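Local coordinates for extracellular solute-binding protein, family 3 (Methylophaga aminisulfidivorans MP, PDB 5SV6) that is of unknown function but has a periplasmic binding protein-like architecture and is probably linked to the methanol dehydrogenase system, at residues Y124-A129 against E286-L291; Y128-P133 against I211-A216. One frame throughout, in Å; residues are numbered along the deposited sequence.

Interaction 1 of 2, residues Y124-A129 against E286-L291; sequences YKSGYA and EGIPLL
The C-terminal tail of the chain, leaving helix 276-286 through a Schellman motif at Gly-287, runs across the long strand 118-133, and Lys-125 and Ser-126 of that strand bond to its last residues. The two directions stand 95° apart, so the tail crosses the strand and does not pair with it as a further strand. Leu-291 N donates to Lys-125 O over 2.8 Å in a fairly straight bond, 162° at the hydrogen. The same oxygen also receives a CA-H...O contact from Leu-290 CA at 3.6 Å. One residue on, Ser-126 OG gives its hydrogen to Pro-289 O at 2.8 Å, approaching in the carbonyl plane; a first torsion that sets OG anti to the backbone N (chi1 -165°) brings the hydroxyl within reach of that carbonyl. Apolar groups pack beside these bonds. Leu-290 CD2 packs on Tyr-124 CB at 3.8 Å, the two side chains crossing at about a right angle, and Leu-291 CD1 rests against Ser-126 C at 3.7 Å. Lys-125 CG lies 4.1 Å from Leu-291 CB, and the extended lysine chain continues to a salt bridge with Glu-237. With one bond donated by the tail and one by the strand, two successive strand residues are tied to tail residues two apart, which probably sets how the tail lies across the strand and satisfies the buried Ser-126 hydroxyl.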
ATOM      1  N   TYR A 124       5.373  -5.777   9.471  1.00  9.58           N
ATOM      2  CA  TYR A 124       4.132  -6.498   9.153  1.00 11.77           C
ATOM      3  C   TYR A 124       4.143  -7.099   7.765  1.00  9.96           C
ATOM      4  O   TYR A 124       5.012  -6.811   6.955  1.00  9.28           O
ATOM      5  CB  TYR A 124       2.870  -5.634   9.334  1.00  9.32           C
ATOM      6  CG  TYR A 124       2.687  -4.461   8.371  1.00 10.45           C
ATOM      7  CD1 TYR A 124       1.647  -4.450   7.443  1.00 11.09           C
ATOM      8  CD2 TYR A 124       3.519  -3.353   8.425  1.00  9.14           C
ATOM      9  CE1 TYR A 124       1.464  -3.374   6.576  1.00  9.54           C
ATOM     10  CE2 TYR A 124       3.342  -2.269   7.575  1.00  8.70           C
ATOM     11  CZ  TYR A 124       2.311  -2.284   6.654  1.00 11.45           C
ATOM     12  OH  TYR A 124       2.134  -1.198   5.817  1.00 11.17           O
ATOM     13  N   LYS A 125       3.136  -7.913   7.496  1.00 10.06           N
ATOM     14  CA  LYS A 125       2.937  -8.470   6.169  1.00 10.44           C
ATOM     15  C   LYS A 125       1.460  -8.309   5.817  1.00 10.45           C
ATOM     16  O   LYS A 125       0.573  -8.567   6.640  1.00 10.77           O
ATOM     17  CB  LYS A 125       3.351  -9.948   6.165  1.00 10.51           C
ATOM     18  CG  LYS A 125       3.314 -10.653   4.791  1.00  9.89           C
ATOM     19  CD  LYS A 125       3.694 -12.133   4.968  1.00 12.38           C
ATOM     20  CE  LYS A 125       3.667 -12.890   3.649  1.00 13.39           C
ATOM     21  NZ  LYS A 125       4.160 -14.281   3.818  1.00 14.45           N
ATOM     22  N   SER A 126       1.183  -7.850   4.605  1.00 10.20           N
ATOM     23  CA  SER A 126      -0.206  -7.778   4.165  1.00  8.75           C
ATOM     24  C   SER A 126      -0.282  -8.193   2.706  1.00  8.99           C
ATOM     25  O   SER A 126       0.693  -8.681   2.151  1.00  7.80           O
ATOM     26  CB  SER A 126      -0.782  -6.376   4.389  1.00  8.65           C
ATOM     27  OG  SER A 126      -2.194  -6.405   4.299  1.00 10.97           O
ATOM     28  N   GLY A 127      -1.447  -8.042   2.097  1.00  9.59           N
ATOM     29  CA  GLY A 127      -1.596  -8.446   0.712  1.00 10.42           C
ATOM     30  C   GLY A 127      -2.588  -7.607  -0.058  1.00  8.78           C
ATOM     31  O   GLY A 127      -3.347  -6.829   0.523  1.00  9.08           O
ATOM     32  N   TYR A 128      -2.550  -7.754  -1.379  1.00  8.71           N
ATOM     33  CA  TYR A 128      -3.575  -7.217  -2.259  1.00  8.90           C
ATOM     34  C   TYR A 128      -4.847  -7.992  -1.959  1.00  8.99           C
ATOM     35  O   TYR A 128      -4.781  -9.150  -1.568  1.00  8.67           O
ATOM     36  CB  TYR A 128      -3.150  -7.379  -3.731  1.00  9.61           C
ATOM     37  CG  TYR A 128      -2.119  -6.349  -4.109  1.00  9.49           C
ATOM     38  CD1 TYR A 128      -0.785  -6.521  -3.773  1.00 11.57           C
ATOM     39  CD2 TYR A 128      -2.489  -5.175  -4.754  1.00 11.74           C
ATOM     40  CE1 TYR A 128       0.156  -5.557  -4.073  1.00 11.49           C
ATOM     41  CE2 TYR A 128      -1.558  -4.211  -5.064  1.00 10.99           C
ATOM     42  CZ  TYR A 128      -0.238  -4.404  -4.718  1.00 13.81           C
ATOM     43  OH  TYR A 128       0.696  -3.439  -5.024  1.00 13.80           O
ATOM     44  N   ALA A 129      -5.997  -7.343  -2.119  1.00  8.61           N
ATOM     45  CA  ALA A 129      -7.274  -7.953  -1.746  1.00  9.56           C
ATOM     46  C   ALA A 129      -8.390  -7.615  -2.727  1.00  8.62           C
ATOM     47  O   ALA A 129      -8.441  -6.505  -3.254  1.00  8.53           O
ATOM     48  CB  ALA A 129      -7.684  -7.519  -0.330  1.00  8.38           C
ATOM     49  N   GLU A 286      -6.263   0.485  12.213  1.00  9.32           N
ATOM     50  CA  GLU A 286      -6.464   0.981  10.858  1.00 11.09           C
ATOM     51  C   GLU A 286      -7.345   0.041  10.023  1.00 12.35           C
ATOM     52  O   GLU A 286      -7.981   0.473   9.063  1.00 15.08           O
ATOM     53  CB  GLU A 286      -5.104   1.190  10.175  1.00 10.97           C
ATOM     54  CG  GLU A 286      -5.185   1.721   8.737  1.00 11.46           C
ATOM     55  CD  GLU A 286      -5.541   3.209   8.632  1.00 16.19           C
ATOM     56  OE1 GLU A 286      -5.616   3.908   9.668  1.00 13.49           O
ATOM     57  OE2 GLU A 286      -5.732   3.681   7.490  1.00 13.87           O
ATOM     58  N   GLY A 287      -7.380  -1.241  10.386  1.00 12.05           N
ATOM     59  CA  GLY A 287      -8.203  -2.219   9.691  1.00 14.47           C
ATOM     60  C   GLY A 287      -7.407  -3.086   8.730  1.00 14.45           C
ATOM     61  O   GLY A 287      -7.966  -3.781   7.873  1.00 12.64           O
ATOM     62  N   ILE A 288      -6.090  -3.045   8.874  1.00 12.61           N
ATOM     63  CA  ILE A 288      -5.181  -3.736   7.967  1.00 11.51           C
ATOM     64  C   ILE A 288      -5.106  -5.215   8.308  1.00 14.70           C
ATOM     65  O   ILE A 288      -4.871  -5.562   9.465  1.00 12.99           O
ATOM     66  CB  ILE A 288      -3.755  -3.141   8.080  1.00 15.03           C
ATOM     67  CG1 ILE A 288      -3.749  -1.670   7.646  1.00 11.88           C
ATOM     68  CG2 ILE A 288      -2.743  -3.969   7.273  1.00 13.88           C
ATOM     69  CD1 ILE A 288      -2.403  -1.002   7.791  1.00 11.46           C
ATOM     70  N   PRO A 289      -5.328  -6.090   7.306  1.00 14.46           N
ATOM     71  CA  PRO A 289      -5.161  -7.535   7.489  1.00 15.87           C
ATOM     72  C   PRO A 289      -3.686  -7.868   7.651  1.00 13.26           C
ATOM     73  O   PRO A 289      -2.852  -7.483   6.829  1.00 11.83           O
ATOM     74  CB  PRO A 289      -5.704  -8.135   6.183  1.00 14.69           C
ATOM     75  CG  PRO A 289      -6.505  -7.062   5.550  1.00 14.60           C
ATOM     76  CD  PRO A 289      -5.882  -5.763   5.981  1.00 12.89           C
ATOM     77  N   LEU A 290      -3.375  -8.580   8.725  1.00 13.31           N
ATOM     78  CA  LEU A 290      -2.004  -8.888   9.083  1.00 14.50           C
ATOM     79  C   LEU A 290      -1.730 -10.359   8.855  1.00 18.07           C
ATOM     80  O   LEU A 290      -2.435 -11.215   9.386  1.00 18.93           O
ATOM     81  CB  LEU A 290      -1.764  -8.529  10.546  1.00 17.45           C
ATOM     82  CG  LEU A 290      -1.862  -7.029  10.825  1.00 15.98           C
ATOM     83  CD1 LEU A 290      -1.656  -6.733  12.298  1.00 18.05           C
ATOM     84  CD2 LEU A 290      -0.850  -6.290   9.958  1.00 16.83           C
ATOM     85  N   LEU A 291      -0.711 -10.645   8.055  1.00 16.01           N
ATOM     86  CA  LEU A 291      -0.415 -12.007   7.654  1.00 16.16           C
ATOM     87  C   LEU A 291       0.853 -12.539   8.318  1.00 21.49           C
ATOM     88  O   LEU A 291       1.191 -13.714   8.142  1.00 21.50           O
ATOM     89  CB  LEU A 291      -0.270 -12.077   6.132  1.00 17.64           C
ATOM     90  CG  LEU A 291      -1.602 -11.897   5.408  1.00 18.18           C
ATOM     91  CD1 LEU A 291      -1.387 -11.495   3.963  1.00 14.03           C
ATOM     92  CD2 LEU A 291      -2.371 -13.204   5.509  1.00 19.70           C
TER

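Interaction 2 of 2, residues Y128-P133 against I211-A216; sequences YAFIYP and IAHIWA
Tyr-128 and Trp-215 begin an antiparallel strand pairing that continues through Ala-129 with Ile-214, Phe-130 with His-213 and Ile-131 with Ala-212. Four backbone hydrogen bonds hold it, two in each hydrogen-bonded pair: Ala-129 N to Ile-214 O is 2.8 Å, and Ile-214 N to Ala-129 O is 3.0 Å.

An aromatic cluster of Tyr-128, Phe-130, His-213 and Trp-215 fills one face. Trp-215 CB sits over the Tyr-128 ring, 4.0 Å from its centroid, while Trp-215 CE3 meets Tyr-128 CE1 at 3.6 Å, the planes oblique at 53°. His-213, its CG anti to the backbone N (chi1 -172°), turns an edge to Phe-130, placing CD2 3.5 Å above the centre of that ring; His-213 CE1 touches Tyr-128 CB at 3.3 Å. Hydrogen bonds to Ser-162 and Ser-235 occupy both imidazole nitrogens. Replacing Tyr-128 by an alanine would probably open a gap over Trp-215 CB and beside CE3, where the ring now lies.

Aliphatic contacts line the opposite face, where Ile-131 CD1 meets Ile-214 CB at 4.1 Å. Strand 211-215, antiparallel to 118-133, is parallel to 154-156, a mixture consistent with one lobe of a type 2 periplasmic binding protein fold.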
ATOM      1  N   TYR A 128      -2.550  -7.754  -1.379  1.00  8.71           N
ATOM      2  CA  TYR A 128      -3.575  -7.217  -2.259  1.00  8.90           C
ATOM      3  C   TYR A 128      -4.847  -7.992  -1.959  1.00  8.99           C
ATOM      4  O   TYR A 128      -4.781  -9.150  -1.568  1.00  8.67           O
ATOM      5  CB  TYR A 128      -3.150  -7.379  -3.731  1.00  9.61           C
ATOM      6  CG  TYR A 128      -2.119  -6.349  -4.109  1.00  9.49           C
ATOM      7  CD1 TYR A 128      -0.785  -6.521  -3.773  1.00 11.57           C
ATOM      8  CD2 TYR A 128      -2.489  -5.175  -4.754  1.00 11.74           C
ATOM      9  CE1 TYR A 128       0.156  -5.557  -4.073  1.00 11.49           C
ATOM     10  CE2 TYR A 128      -1.558  -4.211  -5.064  1.00 10.99           C
ATOM     11  CZ  TYR A 128      -0.238  -4.404  -4.718  1.00 13.81           C
ATOM     12  OH  TYR A 128       0.696  -3.439  -5.024  1.00 13.80           O
ATOM     13  N   ALA A 129      -5.997  -7.343  -2.119  1.00  8.61           N
ATOM     14  CA  ALA A 129      -7.274  -7.953  -1.746  1.00  9.56           C
ATOM     15  C   ALA A 129      -8.390  -7.615  -2.727  1.00  8.62           C
ATOM     16  O   ALA A 129      -8.441  -6.505  -3.254  1.00  8.53           O
ATOM     17  CB  ALA A 129      -7.684  -7.519  -0.330  1.00  8.38           C
ATOM     18  N   PHE A 130      -9.280  -8.580  -2.951  1.00  7.89           N
ATOM     19  CA  PHE A 130     -10.518  -8.360  -3.694  1.00  7.95           C
ATOM     20  C   PHE A 130     -11.521  -7.644  -2.813  1.00  9.59           C
ATOM     21  O   PHE A 130     -11.734  -8.028  -1.664  1.00 10.75           O
ATOM     22  CB  PHE A 130     -11.110  -9.690  -4.148  1.00  8.73           C
ATOM     23  CG  PHE A 130     -10.207 -10.460  -5.052  1.00 10.70           C
ATOM     24  CD1 PHE A 130     -10.159 -10.169  -6.411  1.00 10.07           C
ATOM     25  CD2 PHE A 130      -9.389 -11.459  -4.546  1.00 11.03           C
ATOM     26  CE1 PHE A 130      -9.308 -10.860  -7.248  1.00 10.27           C
ATOM     27  CE2 PHE A 130      -8.544 -12.163  -5.377  1.00 11.81           C
ATOM     28  CZ  PHE A 130      -8.507 -11.869  -6.730  1.00 11.11           C
ATOM     29  N   ILE A 131     -12.126  -6.595  -3.354  1.00  8.62           N
ATOM     30  CA  ILE A 131     -13.074  -5.791  -2.609  1.00  9.04           C
ATOM     31  C   ILE A 131     -14.359  -5.670  -3.423  1.00  8.89           C
ATOM     32  O   ILE A 131     -14.342  -5.136  -4.530  1.00 10.07           O
ATOM     33  CB  ILE A 131     -12.480  -4.404  -2.309  1.00  8.46           C
ATOM     34  CG1 ILE A 131     -11.294  -4.546  -1.341  1.00  7.64           C
ATOM     35  CG2 ILE A 131     -13.552  -3.472  -1.736  1.00 10.44           C
ATOM     36  CD1 ILE A 131     -10.376  -3.321  -1.260  1.00 10.53           C
ATOM     37  N   TYR A 132     -15.466  -6.169  -2.875  1.00  7.74           N
ATOM     38  CA  TYR A 132     -16.726  -6.244  -3.602  1.00  9.56           C
ATOM     39  C   TYR A 132     -17.924  -6.168  -2.646  1.00 12.05           C
ATOM     40  O   TYR A 132     -17.752  -6.313  -1.434  1.00 14.14           O
ATOM     41  CB  TYR A 132     -16.769  -7.523  -4.461  1.00 10.93           C
ATOM     42  CG  TYR A 132     -16.495  -8.806  -3.717  1.00 12.84           C
ATOM     43  CD1 TYR A 132     -15.201  -9.260  -3.538  1.00 13.88           C
ATOM     44  CD2 TYR A 132     -17.537  -9.578  -3.214  1.00 14.60           C
ATOM     45  CE1 TYR A 132     -14.942 -10.443  -2.856  1.00 14.86           C
ATOM     46  CE2 TYR A 132     -17.294 -10.758  -2.534  1.00 15.35           C
ATOM     47  CZ  TYR A 132     -15.996 -11.187  -2.360  1.00 19.69           C
ATOM     48  OH  TYR A 132     -15.746 -12.365  -1.688  1.00 21.82           O
ATOM     49  N   PRO A 133     -19.140  -5.917  -3.173  1.00 12.21           N
ATOM     50  CA  PRO A 133     -20.253  -5.740  -2.231  1.00 15.52           C
ATOM     51  C   PRO A 133     -20.596  -7.028  -1.501  1.00 14.24           C
ATOM     52  O   PRO A 133     -20.598  -8.097  -2.107  1.00 14.32           O
ATOM     53  CB  PRO A 133     -21.423  -5.320  -3.135  1.00 16.45           C
ATOM     54  CG  PRO A 133     -20.777  -4.731  -4.339  1.00 14.82           C
ATOM     55  CD  PRO A 133     -19.545  -5.592  -4.552  1.00 14.61           C
ATOM     56  N   ILE A 211     -15.679  -4.714  -9.097  1.00 11.02           N
ATOM     57  CA  ILE A 211     -14.774  -5.192  -8.051  1.00 10.50           C
ATOM     58  C   ILE A 211     -13.492  -4.374  -8.059  1.00  8.73           C
ATOM     59  O   ILE A 211     -13.144  -3.771  -9.068  1.00  8.36           O
ATOM     60  CB  ILE A 211     -14.427  -6.685  -8.276  1.00  9.75           C
ATOM     61  CG1 ILE A 211     -13.815  -7.316  -7.021  1.00  9.76           C
ATOM     62  CG2 ILE A 211     -13.518  -6.849  -9.497  1.00 10.97           C
ATOM     63  CD1 ILE A 211     -13.659  -8.831  -7.113  1.00 10.05           C
ATOM     64  N   ALA A 212     -12.807  -4.330  -6.920  1.00  8.49           N
ATOM     65  CA  ALA A 212     -11.491  -3.717  -6.866  1.00  7.86           C
ATOM     66  C   ALA A 212     -10.504  -4.764  -6.408  1.00  8.91           C
ATOM     67  O   ALA A 212     -10.873  -5.737  -5.744  1.00  7.31           O
ATOM     68  CB  ALA A 212     -11.474  -2.516  -5.908  1.00  7.58           C
ATOM     69  N   HIS A 213      -9.247  -4.581  -6.788  1.00  8.60           N
ATOM     70  CA  HIS A 213      -8.176  -5.413  -6.261  1.00  8.36           C
ATOM     71  C   HIS A 213      -7.077  -4.436  -5.897  1.00  9.37           C
ATOM     72  O   HIS A 213      -6.458  -3.832  -6.777  1.00  8.92           O
ATOM     73  CB  HIS A 213      -7.716  -6.445  -7.293  1.00  7.77           C
ATOM     74  CG  HIS A 213      -6.753  -7.455  -6.752  1.00  9.05           C
ATOM     75  ND1 HIS A 213      -5.401  -7.409  -7.008  1.00  9.76           N
ATOM     76  CD2 HIS A 213      -6.950  -8.544  -5.971  1.00  9.74           C
ATOM     77  CE1 HIS A 213      -4.806  -8.431  -6.420  1.00 10.25           C
ATOM     78  NE2 HIS A 213      -5.722  -9.131  -5.774  1.00  9.96           N
ATOM     79  N   ILE A 214      -6.875  -4.261  -4.592  1.00  8.76           N
ATOM     80  CA  ILE A 214      -6.119  -3.132  -4.049  1.00 10.76           C
ATOM     81  C   ILE A 214      -5.224  -3.633  -2.935  1.00  8.86           C
ATOM     82  O   ILE A 214      -5.611  -4.531  -2.193  1.00  8.22           O
ATOM     83  CB  ILE A 214      -7.074  -2.075  -3.398  1.00  9.79           C
ATOM     84  CG1 ILE A 214      -8.180  -1.662  -4.359  1.00 13.95           C
ATOM     85  CG2 ILE A 214      -6.314  -0.833  -2.920  1.00 12.77           C
ATOM     86  CD1 ILE A 214      -7.627  -1.082  -5.637  1.00 13.01           C
ATOM     87  N   TRP A 215      -4.037  -3.045  -2.809  1.00  9.09           N
ATOM     88  CA  TRP A 215      -3.157  -3.298  -1.670  1.00  9.54           C
ATOM     89  C   TRP A 215      -3.929  -2.974  -0.386  1.00  9.13           C
ATOM     90  O   TRP A 215      -4.368  -1.847  -0.188  1.00 10.22           O
ATOM     91  CB  TRP A 215      -1.892  -2.428  -1.793  1.00 10.23           C
ATOM     92  CG  TRP A 215      -0.928  -2.462  -0.640  1.00 10.31           C
ATOM     93  CD1 TRP A 215      -0.527  -1.397   0.124  1.00 10.73           C
ATOM     94  CD2 TRP A 215      -0.199  -3.596  -0.152  1.00 11.11           C
ATOM     95  NE1 TRP A 215       0.399  -1.800   1.053  1.00 10.72           N
ATOM     96  CE2 TRP A 215       0.609  -3.147   0.916  1.00 10.53           C
ATOM     97  CE3 TRP A 215      -0.156  -4.947  -0.506  1.00  9.41           C
ATOM     98  CZ2 TRP A 215       1.437  -4.005   1.640  1.00 10.01           C
ATOM     99  CZ3 TRP A 215       0.674  -5.794   0.207  1.00  9.92           C
ATOM    100  CH2 TRP A 215       1.461  -5.321   1.267  1.00 10.11           C
ATOM    101  N   ALA A 216      -4.106  -3.971   0.474  1.00  7.93           N
ATOM    102  CA  ALA A 216      -5.038  -3.832   1.599  1.00  8.79           C
ATOM    103  C   ALA A 216      -4.766  -2.658   2.560  1.00  8.60           C
ATOM    104  O   ALA A 216      -5.701  -1.979   2.967  1.00  8.66           O
ATOM    105  CB  ALA A 216      -5.207  -5.159   2.357  1.00  9.47           C
TER

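In the fold
Interactions 1 and 2 lie about 12 Å apart, centre to centre, and both start from strand 118-133, sharing Tyr-128 and Ala-129. Along the chain, 124-129 and 128-133 overlap on the one strand; the partner strand 211-215 follows much later, and the tail 286-291 comes last. The two contacts meet at the turn from strand 211-215 into helix 216-224, where Gly-127 O probably accepts a hydrogen bond from Ala-216 N, 3.0 Å away, and Pro-289 CD packs on Ala-216 CB. Strand 118-133, also paired with 230-234 and 247-257, thus meets 211-215 near its end and carries the C-terminal tail further back, holding it against the sheet beside the start of helix 216-224.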